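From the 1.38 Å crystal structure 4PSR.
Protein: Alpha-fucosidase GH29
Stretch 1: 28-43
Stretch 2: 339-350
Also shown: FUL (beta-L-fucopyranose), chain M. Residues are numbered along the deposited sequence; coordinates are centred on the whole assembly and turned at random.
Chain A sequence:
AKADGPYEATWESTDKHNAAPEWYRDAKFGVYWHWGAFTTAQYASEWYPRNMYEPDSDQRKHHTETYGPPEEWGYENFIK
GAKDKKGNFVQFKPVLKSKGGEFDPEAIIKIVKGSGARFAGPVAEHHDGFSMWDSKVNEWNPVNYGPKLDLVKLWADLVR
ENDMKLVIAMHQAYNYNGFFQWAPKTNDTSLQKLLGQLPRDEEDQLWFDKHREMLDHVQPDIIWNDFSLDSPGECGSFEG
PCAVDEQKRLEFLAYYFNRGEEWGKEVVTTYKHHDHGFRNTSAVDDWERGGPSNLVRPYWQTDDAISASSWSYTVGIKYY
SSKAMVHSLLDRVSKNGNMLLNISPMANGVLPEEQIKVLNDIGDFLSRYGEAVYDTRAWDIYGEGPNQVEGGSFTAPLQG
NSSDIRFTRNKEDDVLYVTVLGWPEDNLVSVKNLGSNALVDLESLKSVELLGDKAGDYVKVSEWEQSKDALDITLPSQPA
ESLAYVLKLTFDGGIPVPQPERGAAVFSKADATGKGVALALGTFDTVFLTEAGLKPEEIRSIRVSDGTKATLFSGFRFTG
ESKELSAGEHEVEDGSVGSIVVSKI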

ATOM      1  N   LYS A  28       0.773  -9.417   0.035  1.00  8.87           N
ATOM      2  CA  LYS A  28      -0.323  -8.758  -0.681  1.00  9.18           C
ATOM      3  C   LYS A  28      -1.239  -7.842   0.109  1.00 10.02           C
ATOM      4  O   LYS A  28      -1.550  -6.744  -0.366  1.00 11.03           O
ATOM      5  CB  LYS A  28      -1.193  -9.734  -1.446  1.00  9.17           C
ATOM      6  CG  LYS A  28      -0.408 -10.662  -2.421  1.00  8.71           C
ATOM      7  CD  LYS A  28       0.581  -9.915  -3.312  1.00  9.53           C
ATOM      8  CE  LYS A  28       1.169 -10.824  -4.351  1.00 10.07           C
ATOM      9  NZ  LYS A  28       2.206 -10.131  -5.145  1.00 10.42           N
ATOM     10  N   PHE A  29      -1.688  -8.285   1.278  1.00 10.39           N
ATOM     11  CA  PHE A  29      -2.761  -7.632   2.020  1.00  9.28           C
ATOM     12  C   PHE A  29      -2.358  -7.506   3.476  1.00 10.36           C
ATOM     13  O   PHE A  29      -1.954  -8.484   4.110  1.00 11.32           O
ATOM     14  CB  PHE A  29      -4.060  -8.462   1.903  1.00  9.27           C
ATOM     15  CG  PHE A  29      -5.204  -7.888   2.684  1.00  9.73           C
ATOM     16  CD1 PHE A  29      -5.686  -6.594   2.455  1.00 10.95           C
ATOM     17  CD2 PHE A  29      -5.820  -8.658   3.665  1.00 11.00           C
ATOM     18  CE1 PHE A  29      -6.759  -6.073   3.224  1.00 11.13           C
ATOM     19  CE2 PHE A  29      -6.882  -8.143   4.424  1.00 10.72           C
ATOM     20  CZ  PHE A  29      -7.353  -6.856   4.190  1.00 11.71           C
ATOM     21  N   GLY A  30      -2.410  -6.271   3.988  1.00  9.98           N
ATOM     22  CA  GLY A  30      -2.208  -5.982   5.393  1.00  9.95           C
ATOM     23  C   GLY A  30      -3.266  -5.048   5.945  1.00  9.35           C
ATOM     24  O   GLY A  30      -4.062  -4.471   5.188  1.00  9.87           O
ATOM     25  N   VAL A  31      -3.307  -4.913   7.265  1.00  8.78           N
ATOM     26  CA  VAL A  31      -4.254  -4.044   7.936  1.00  8.93           C
ATOM     27  C   VAL A  31      -3.565  -3.212   9.013  1.00  9.59           C
ATOM     28  O   VAL A  31      -2.789  -3.709   9.816  1.00  9.85           O
ATOM     29  CB  VAL A  31      -5.422  -4.862   8.574  1.00  9.14           C
ATOM     30  CG1 VAL A  31      -6.314  -3.972   9.428  1.00 10.70           C
ATOM     31  CG2 VAL A  31      -6.237  -5.554   7.492  1.00 11.35           C
ATOM     32  N   TYR A  32      -3.896  -1.929   9.065  1.00  8.96           N
ATOM     33  CA  TYR A  32      -3.466  -1.061  10.149  1.00  9.39           C
ATOM     34  C   TYR A  32      -4.616  -0.185  10.614  1.00  9.35           C
ATOM     35  O   TYR A  32      -5.710  -0.262  10.072  1.00  8.55           O
ATOM     36  CB  TYR A  32      -2.189  -0.250   9.831  1.00  9.72           C
ATOM     37  CG  TYR A  32      -2.229   0.953   8.882  1.00 11.22           C
ATOM     38  CD1 TYR A  32      -1.351   2.005   9.090  1.00 10.26           C
ATOM     39  CD2 TYR A  32      -3.046   0.999   7.773  1.00 10.45           C
ATOM     40  CE1 TYR A  32      -1.309   3.076   8.251  1.00 12.13           C
ATOM     41  CE2 TYR A  32      -3.017   2.085   6.908  1.00 10.83           C
ATOM     42  CZ  TYR A  32      -2.140   3.107   7.143  1.00 10.64           C
ATOM     43  OH  TYR A  32      -2.110   4.173   6.237  1.00 11.89           O
ATOM     44  N   TRP A  33      -4.381   0.594  11.663  1.00  9.62           N
ATOM     45  CA  TRP A  33      -5.457   1.356  12.266  1.00  8.91           C
ATOM     46  C   TRP A  33      -4.987   2.711  12.777  1.00  9.92           C
ATOM     47  O   TRP A  33      -4.048   2.806  13.554  1.00 10.19           O
ATOM     48  CB  TRP A  33      -6.161   0.557  13.396  1.00  9.48           C
ATOM     49  CG  TRP A  33      -5.263  -0.216  14.294  1.00  9.03           C
ATOM     50  CD1 TRP A  33      -4.754   0.165  15.497  1.00  9.30           C
ATOM     51  CD2 TRP A  33      -4.833  -1.559  14.089  1.00  9.04           C
ATOM     52  NE1 TRP A  33      -3.994  -0.852  16.050  1.00 11.36           N
ATOM     53  CE2 TRP A  33      -4.019  -1.913  15.185  1.00 10.90           C
ATOM     54  CE3 TRP A  33      -5.003  -2.473  13.055  1.00  9.77           C
ATOM     55  CZ2 TRP A  33      -3.411  -3.154  15.279  1.00 10.56           C
ATOM     56  CZ3 TRP A  33      -4.388  -3.713  13.156  1.00 10.42           C
ATOM     57  CH2 TRP A  33      -3.599  -4.032  14.251  1.00 10.91           C
ATOM     58  N   HIS A  34      -5.707   3.733  12.336  1.00 10.37           N
ATOM     59  CA  HIS A  34      -5.540   5.086  12.852  1.00  9.99           C
ATOM     60  C   HIS A  34      -6.406   5.244  14.100  1.00  9.05           C
ATOM     61  O   HIS A  34      -7.546   5.691  14.022  1.00 11.27           O
ATOM     62  CB  HIS A  34      -5.957   6.129  11.802  1.00 11.20           C
ATOM     63  CG  HIS A  34      -4.960   6.355  10.703  1.00 10.49           C
ATOM     64  ND1 HIS A  34      -4.617   5.402   9.767  1.00 10.47           N
ATOM     65  CD2 HIS A  34      -4.260   7.469  10.371  1.00  9.79           C
ATOM     66  CE1 HIS A  34      -3.737   5.918   8.920  1.00 13.79           C
ATOM     67  NE2 HIS A  34      -3.511   7.170   9.262  1.00 12.46           N
ATOM     68  N   TRP A  35      -5.820   4.930  15.244  1.00 10.59           N
ATOM     69  CA  TRP A  35      -6.518   5.004  16.517  1.00  9.60           C
ATOM     70  C   TRP A  35      -5.598   5.642  17.509  1.00  9.41           C
ATOM     71  O   TRP A  35      -4.478   5.182  17.706  1.00 11.36           O
ATOM     72  CB  TRP A  35      -6.894   3.603  16.989  1.00 10.92           C
ATOM     73  CG  TRP A  35      -7.662   3.557  18.283  1.00  9.87           C
ATOM     74  CD1 TRP A  35      -8.874   4.113  18.547  1.00 13.41           C
ATOM     75  CD2 TRP A  35      -7.239   2.918  19.481  1.00 10.30           C
ATOM     76  NE1 TRP A  35      -9.230   3.851  19.843  1.00 12.47           N
ATOM     77  CE2 TRP A  35      -8.241   3.110  20.434  1.00 10.35           C
ATOM     78  CE3 TRP A  35      -6.095   2.196  19.834  1.00 12.54           C
ATOM     79  CZ2 TRP A  35      -8.156   2.587  21.729  1.00 12.40           C
ATOM     80  CZ3 TRP A  35      -6.010   1.663  21.119  1.00 14.92           C
ATOM     81  CH2 TRP A  35      -7.033   1.869  22.047  1.00 13.55           C
ATOM     82  N   GLY A  36      -6.048   6.718  18.141  1.00 10.40           N
ATOM     83  CA  GLY A  36      -5.209   7.401  19.115  1.00 10.96           C
ATOM     84  C   GLY A  36      -5.917   8.576  19.770  1.00  9.42           C
ATOM     85  O   GLY A  36      -7.120   8.669  19.700  1.00 10.35           O
ATOM     86  N   ALA A  37      -5.147   9.455  20.399  1.00 12.07           N
ATOM     87  CA  ALA A  37      -5.741  10.614  21.043  1.00 10.76           C
ATOM     88  C   ALA A  37      -6.418  11.527  20.022  1.00 11.92           C
ATOM     89  O   ALA A  37      -7.334  12.251  20.365  1.00 11.67           O
ATOM     90  CB  ALA A  37      -4.705  11.394  21.832  1.00 12.48           C
ATOM     91  N   PHE A  38      -6.000  11.449  18.762  1.00 11.92           N
ATOM     92  CA  PHE A  38      -6.652  12.220  17.697  1.00 12.33           C
ATOM     93  C   PHE A  38      -8.061  11.718  17.429  1.00 11.89           C
ATOM     94  O   PHE A  38      -8.863  12.425  16.812  1.00 12.39           O
ATOM     95  CB  PHE A  38      -5.830  12.192  16.399  1.00 11.86           C
ATOM     96  CG  PHE A  38      -5.398  10.806  15.972  1.00 12.49           C
ATOM     97  CD1 PHE A  38      -6.297   9.930  15.345  1.00 10.85           C
ATOM     98  CD2 PHE A  38      -4.115  10.366  16.234  1.00 11.04           C
ATOM     99  CE1 PHE A  38      -5.903   8.638  15.001  1.00 10.10           C
ATOM    100  CE2 PHE A  38      -3.713   9.066  15.871  1.00 12.09           C
ATOM    101  CZ  PHE A  38      -4.625   8.216  15.275  1.00 12.00           C
ATOM    102  N   THR A  39      -8.396  10.517  17.913  1.00 10.80           N
ATOM    103  CA  THR A  39      -9.729   9.968  17.753  1.00  9.55           C
ATOM    104  C   THR A  39     -10.711  10.495  18.827  1.00 10.36           C
ATOM    105  O   THR A  39     -11.923  10.350  18.683  1.00 11.29           O
ATOM    106  CB  THR A  39      -9.692   8.408  17.823  1.00 11.51           C
ATOM    107  OG1 THR A  39      -8.627   7.909  16.993  1.00 11.78           O
ATOM    108  CG2 THR A  39     -11.011   7.795  17.396  1.00 11.79           C
ATOM    109  N   THR A  40     -10.175  11.036  19.919  1.00 11.45           N
ATOM    110  CA  THR A  40     -11.001  11.364  21.083  1.00 11.05           C
ATOM    111  C   THR A  40     -12.226  12.232  20.735  1.00 12.61           C
ATOM    112  O   THR A  40     -13.345  11.930  21.167  1.00 13.38           O
ATOM    113  CB  THR A  40     -10.186  12.041  22.184  1.00 12.19           C
ATOM    114  OG1 THR A  40      -8.951  11.335  22.402  1.00 14.13           O
ATOM    115  CG2 THR A  40     -10.970  12.060  23.488  1.00 14.51           C
ATOM    116  N   ALA A  41     -12.025  13.266  19.916  1.00 11.07           N
ATOM    117  CA  ALA A  41     -13.140  14.152  19.551  1.00 13.19           C
ATOM    118  C   ALA A  41     -14.178  13.484  18.646  1.00 11.55           C
ATOM    119  O   ALA A  41     -15.334  13.902  18.574  1.00 12.89           O
ATOM    120  CB  ALA A  41     -12.611  15.382  18.898  1.00 13.03           C
ATOM    121  N   GLN A  42     -13.776  12.414  17.961  1.00 12.15           N
ATOM    122  CA  GLN A  42     -14.645  11.714  17.017  1.00 11.10           C
ATOM    123  C   GLN A  42     -15.344  12.699  16.080  1.00 10.69           C
ATOM    124  O   GLN A  42     -16.528  12.569  15.787  1.00 12.90           O
ATOM    125  CB  GLN A  42     -15.671  10.805  17.738  1.00 12.17           C
ATOM    126  CG  GLN A  42     -14.952   9.727  18.609  1.00 11.47           C
ATOM    127  CD  GLN A  42     -15.852   8.703  19.253  1.00 13.33           C
ATOM    128  OE1 GLN A  42     -15.459   7.544  19.399  1.00 13.17           O
ATOM    129  NE2 GLN A  42     -17.055   9.097  19.616  1.00 16.25           N
ATOM    130  N   TYR A  43     -14.563  13.645  15.568  1.00 11.66           N
ATOM    131  CA  TYR A  43     -15.097  14.718  14.724  1.00 13.29           C
ATOM    132  C   TYR A  43     -14.153  15.066  13.592  1.00 11.76           C
ATOM    133  O   TYR A  43     -12.958  15.182  13.815  1.00 12.09           O
ATOM    134  CB  TYR A  43     -15.375  15.977  15.559  1.00 13.65           C
ATOM    135  CG  TYR A  43     -16.182  17.022  14.799  1.00 12.14           C
ATOM    136  CD1 TYR A  43     -17.566  16.897  14.713  1.00 16.53           C
ATOM    137  CD2 TYR A  43     -15.561  18.073  14.149  1.00 14.84           C
ATOM    138  CE1 TYR A  43     -18.320  17.815  14.015  1.00 15.73           C
ATOM    139  CE2 TYR A  43     -16.307  19.001  13.449  1.00 16.10           C
ATOM    140  CZ  TYR A  43     -17.673  18.850  13.379  1.00 14.92           C
ATOM    141  OH  TYR A  43     -18.431  19.790  12.676  1.00 19.89           O
ATOM    142  N   MET A 339      -1.631  -3.884  -0.836  1.00  9.80           N
ATOM    143  CA  MET A 339      -2.621  -2.953  -0.292  1.00 10.02           C
ATOM    144  C   MET A 339      -2.646  -3.076   1.209  1.00  9.80           C
ATOM    145  O   MET A 339      -2.884  -4.171   1.756  1.00 10.74           O
ATOM    146  CB  MET A 339      -4.021  -3.234  -0.849  1.00 11.70           C
ATOM    147  CG  MET A 339      -5.015  -2.112  -0.509  1.00 11.57           C
ATOM    148  SD  MET A 339      -6.646  -2.327  -1.214  1.00 15.36           S
ATOM    149  CE  MET A 339      -7.227  -3.436   0.000  1.00 16.34           C
ATOM    150  N   LEU A 340      -2.442  -1.953   1.885  1.00 10.46           N
ATOM    151  CA  LEU A 340      -2.528  -1.871   3.346  1.00 11.10           C
ATOM    152  C   LEU A 340      -3.823  -1.155   3.688  1.00  9.98           C
ATOM    153  O   LEU A 340      -3.991   0.053   3.409  1.00  9.71           O
ATOM    154  CB  LEU A 340      -1.313  -1.098   3.904  1.00  9.24           C
ATOM    155  CG  LEU A 340      -1.334  -0.778   5.401  1.00  9.31           C
ATOM    156  CD1 LEU A 340      -1.492  -2.033   6.257  1.00 10.42           C
ATOM    157  CD2 LEU A 340      -0.070   0.027   5.791  1.00  9.73           C
ATOM    158  N   LEU A 341      -4.768  -1.909   4.268  1.00  9.06           N
ATOM    159  CA  LEU A 341      -6.100  -1.413   4.582  1.00  9.30           C
ATOM    160  C   LEU A 341      -6.217  -0.866   5.986  1.00  9.48           C
ATOM    161  O   LEU A 341      -5.903  -1.534   6.979  1.00 11.17           O
ATOM    162  CB  LEU A 341      -7.130  -2.533   4.383  1.00 10.99           C
ATOM    163  CG  LEU A 341      -8.582  -2.195   4.692  1.00 10.22           C
ATOM    164  CD1 LEU A 341      -9.141  -1.128   3.763  1.00 13.47           C
ATOM    165  CD2 LEU A 341      -9.424  -3.468   4.652  1.00 14.34           C
ATOM    166  N   ASN A 342      -6.713   0.364   6.076  1.00  9.86           N
ATOM    167  CA  ASN A 342      -6.933   1.021   7.362  1.00 10.07           C
ATOM    168  C   ASN A 342      -8.319   0.778   7.919  1.00 10.99           C
ATOM    169  O   ASN A 342      -9.314   0.880   7.167  1.00 10.96           O
ATOM    170  CB  ASN A 342      -6.694   2.535   7.255  1.00 10.57           C
ATOM    171  CG  ASN A 342      -7.059   3.259   8.505  1.00  9.69           C
ATOM    172  OD1 ASN A 342      -6.312   3.231   9.466  1.00 11.08           O
ATOM    173  ND2 ASN A 342      -8.203   3.911   8.507  1.00 11.39           N
ATOM    174  N   ILE A 343      -8.381   0.456   9.217  1.00 10.15           N
ATOM    175  CA  ILE A 343      -9.637   0.364   9.971  1.00 11.83           C
ATOM    176  C   ILE A 343      -9.634   1.415  11.070  1.00  9.68           C
ATOM    177  O   ILE A 343      -8.575   1.994  11.404  1.00 10.28           O
ATOM    178  CB  ILE A 343      -9.880  -1.090  10.514  1.00  9.69           C
ATOM    179  CG1 ILE A 343      -8.843  -1.455  11.567  1.00 11.08           C
ATOM    180  CG2 ILE A 343      -9.863  -2.061   9.330  1.00 11.46           C
ATOM    181  CD1 ILE A 343      -9.040  -2.875  12.183  1.00 11.60           C
ATOM    182  N   SER A 344     -10.818   1.658  11.632  1.00 10.25           N
ATOM    183  CA  SER A 344     -11.059   2.864  12.435  1.00 11.10           C
ATOM    184  C   SER A 344     -11.843   2.579  13.713  1.00 10.17           C
ATOM    185  O   SER A 344     -13.059   2.811  13.756  1.00 11.22           O
ATOM    186  CB  SER A 344     -11.833   3.885  11.604  1.00 11.99           C
ATOM    187  OG  SER A 344     -11.206   4.145  10.353  1.00 12.75           O
ATOM    188  N   PRO A 345     -11.154   2.093  14.752  1.00 10.80           N
ATOM    189  CA  PRO A 345     -11.843   1.882  16.034  1.00 10.77           C
ATOM    190  C   PRO A 345     -12.333   3.203  16.636  1.00 10.67           C
ATOM    191  O   PRO A 345     -11.709   4.259  16.456  1.00 11.52           O
ATOM    192  CB  PRO A 345     -10.759   1.248  16.919  1.00 11.87           C
ATOM    193  CG  PRO A 345      -9.693   0.743  15.957  1.00 11.79           C
ATOM    194  CD  PRO A 345      -9.739   1.704  14.794  1.00 11.48           C
ATOM    195  N   MET A 346     -13.421   3.139  17.385  1.00 10.81           N
ATOM    196  CA  MET A 346     -13.903   4.283  18.148  1.00 13.16           C
ATOM    197  C   MET A 346     -12.935   4.659  19.249  1.00 11.68           C
ATOM    198  O   MET A 346     -12.026   3.897  19.587  1.00 11.84           O
ATOM    199  CB  MET A 346     -15.274   3.970  18.748  1.00 15.15           C
ATOM    200  CG  MET A 346     -16.259   3.543  17.705  1.00 11.48           C
ATOM    201  SD  MET A 346     -18.005   3.559  18.265  1.00 22.96           S
ATOM    202  CE  MET A 346     -17.945   2.515  19.685  1.00 31.34           C
ATOM    203  N   ALA A 347     -13.077   5.870  19.786  1.00 11.50           N
ATOM    204  CA  ALA A 347     -12.162   6.339  20.808  1.00 10.82           C
ATOM    205  C   ALA A 347     -12.043   5.390  22.002  1.00 11.95           C
ATOM    206  O   ALA A 347     -10.979   5.263  22.600  1.00 14.68           O
ATOM    207  CB  ALA A 347     -12.543   7.754  21.287  1.00 16.10           C
ATOM    208  N   ASN A 348     -13.146   4.724  22.317  1.00 11.22           N
ATOM    209  CA  ASN A 348     -13.184   3.770  23.438  1.00 13.22           C
ATOM    210  C   ASN A 348     -12.551   2.413  23.125  1.00 13.87           C
ATOM    211  O   ASN A 348     -12.466   1.562  24.001  1.00 15.14           O
ATOM    212  CB  ASN A 348     -14.618   3.592  23.961  1.00 12.92           C
ATOM    213  CG  ASN A 348     -15.535   2.894  22.978  1.00 14.96           C
ATOM    214  OD1 ASN A 348     -15.134   2.515  21.872  1.00 13.47           O
ATOM    215  ND2 ASN A 348     -16.783   2.672  23.396  1.00 19.27           N
ATOM    216  N   GLY A 349     -12.133   2.181  21.879  1.00 11.99           N
ATOM    217  CA  GLY A 349     -11.465   0.951  21.494  1.00 11.89           C
ATOM    218  C   GLY A 349     -12.342  -0.062  20.814  1.00 14.09           C
ATOM    219  O   GLY A 349     -11.856  -1.122  20.435  1.00 14.48           O
ATOM    220  N   VAL A 350     -13.627   0.227  20.661  1.00 12.74           N
ATOM    221  CA  VAL A 350     -14.564  -0.677  19.993  1.00 13.05           C
ATOM    222  C   VAL A 350     -14.439  -0.580  18.480  1.00 13.72           C
ATOM    223  O   VAL A 350     -14.391   0.533  17.938  1.00 12.27           O
ATOM    224  CB  VAL A 350     -15.978  -0.302  20.374  1.00 15.14           C
ATOM    225  CG1 VAL A 350     -17.002  -0.994  19.494  1.00 18.09           C
ATOM    226  CG2 VAL A 350     -16.210  -0.641  21.866  1.00 17.14           C
TER
HETATM  227  C1  FUL M 622      -1.673  11.183   5.148  1.00 13.49           C
HETATM  228  C2  FUL M 622      -1.954  11.698   6.544  1.00 16.14           C
HETATM  229  O2  FUL M 622      -1.885  13.131   6.621  1.00 13.61           O
HETATM  230  C3  FUL M 622      -3.336  11.214   6.894  1.00 13.34           C
HETATM  231  O3  FUL M 622      -3.695  11.726   8.158  1.00 12.57           O
HETATM  232  C4  FUL M 622      -3.300   9.707   6.894  1.00 13.81           C
HETATM  233  O4  FUL M 622      -2.428   9.255   7.926  1.00 13.00           O
HETATM  234  C5  FUL M 622      -2.833   9.215   5.530  1.00 14.89           C
HETATM  235  C6  FUL M 622      -2.690   7.709   5.462  1.00 15.82           C
HETATM  236  O5  FUL M 622      -1.581   9.778   5.147  1.00 13.26           O
HETATM  237  O1  FUL M 622      -0.425  11.679   4.734  1.00 15.10           O
HETATM  238  O   HOH W   1     -10.278   5.264  14.394  1.00 12.94           O
HETATM  239  O   HOH W   2     -15.855   6.013  21.760  1.00 16.25           O

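Residues 29-33 and 339-343 are neighbouring parallel strands, their N-to-C directions 31° apart and their axes approaching to 4.4 Å. The register runs without slippage from Phe29 opposite Met339, with CA-CA 5.2 Å, to Trp33 opposite Ile343, with CA-CA 4.9 Å. As expected of a parallel pair, hydrogen bonds alternate in direction: Met339 N donates to Lys28 O (2.9 Å), Gly30 N to Met339 O (3.1 Å), Leu341 N to Gly30 O (2.8 Å), Tyr32 N to Leu341 O (2.9 Å) and Ile343 N to Tyr32 O (2.9 Å). All five have N-H...O angles between 156° and 170°, so the ladder is well aligned despite the twist.

Three residues with large covered areas, Ala347 (83 Å²), Tyr32 (79 Å²) and Trp35 (77 Å²), anchor the rest of the contact. Tyr32 lies on the same sheet face as Leu340 and Asn342. Leu340 CD2 sits 3.7 Å from the centroid of the Tyr32 ring and 9° off its normal, a CH-pi contact directly over the ring face, while Tyr32 CD2 is 3.4 Å from Leu340 CG. Gly30 adds no side chain here, and Leu340 CD1 comes within 3.5 Å of Gly30 C.

Just past the end of the first strand, His34 gives two hydrogen bonds to Asn342 OD1, from His34 N at 3.0 Å and from His34 ND1 at 2.8 Å. Donation by ND1 places a proton on that nitrogen and helps fix the imidazole, whose other nitrogen, NE2, is hydrogen-bonded to FUL O4 at 2.7 Å. His34 thus contacts both the second stretch, through Asn342, and the bound fucose, as suits a fucosidase.

The CA-to-CB bond of Trp35 points toward the second stretch. Pro345 CB lies over its five-membered ring, 4.1 Å from the centroid and 25° off the normal, so an apolar proline carbon meets the pi face. At the ring edge, Trp35 NE1 donates a weak hydrogen bond to Met346 O; the distance is short, 2.8 Å, but the angle is only 127°. Water 1 adds a bridge, donating to His34 O (2.8 Å) and Pro345 O (2.7 Å).

Ala347 belongs to the type I turn from Met346 to Gly349. Its backbone N donates to Gln42 OE1 at 2.9 Å and 164°, and its methyl approaches the backbone of the first stretch, with Ala347 CB 3.9 Å from Thr40 CA. Gln42 OE1 also accepts from water 2 (2.8 Å), which in turn accepts from Asn348 N (3.1 Å), so one amide oxygen ties down two consecutive turn residues.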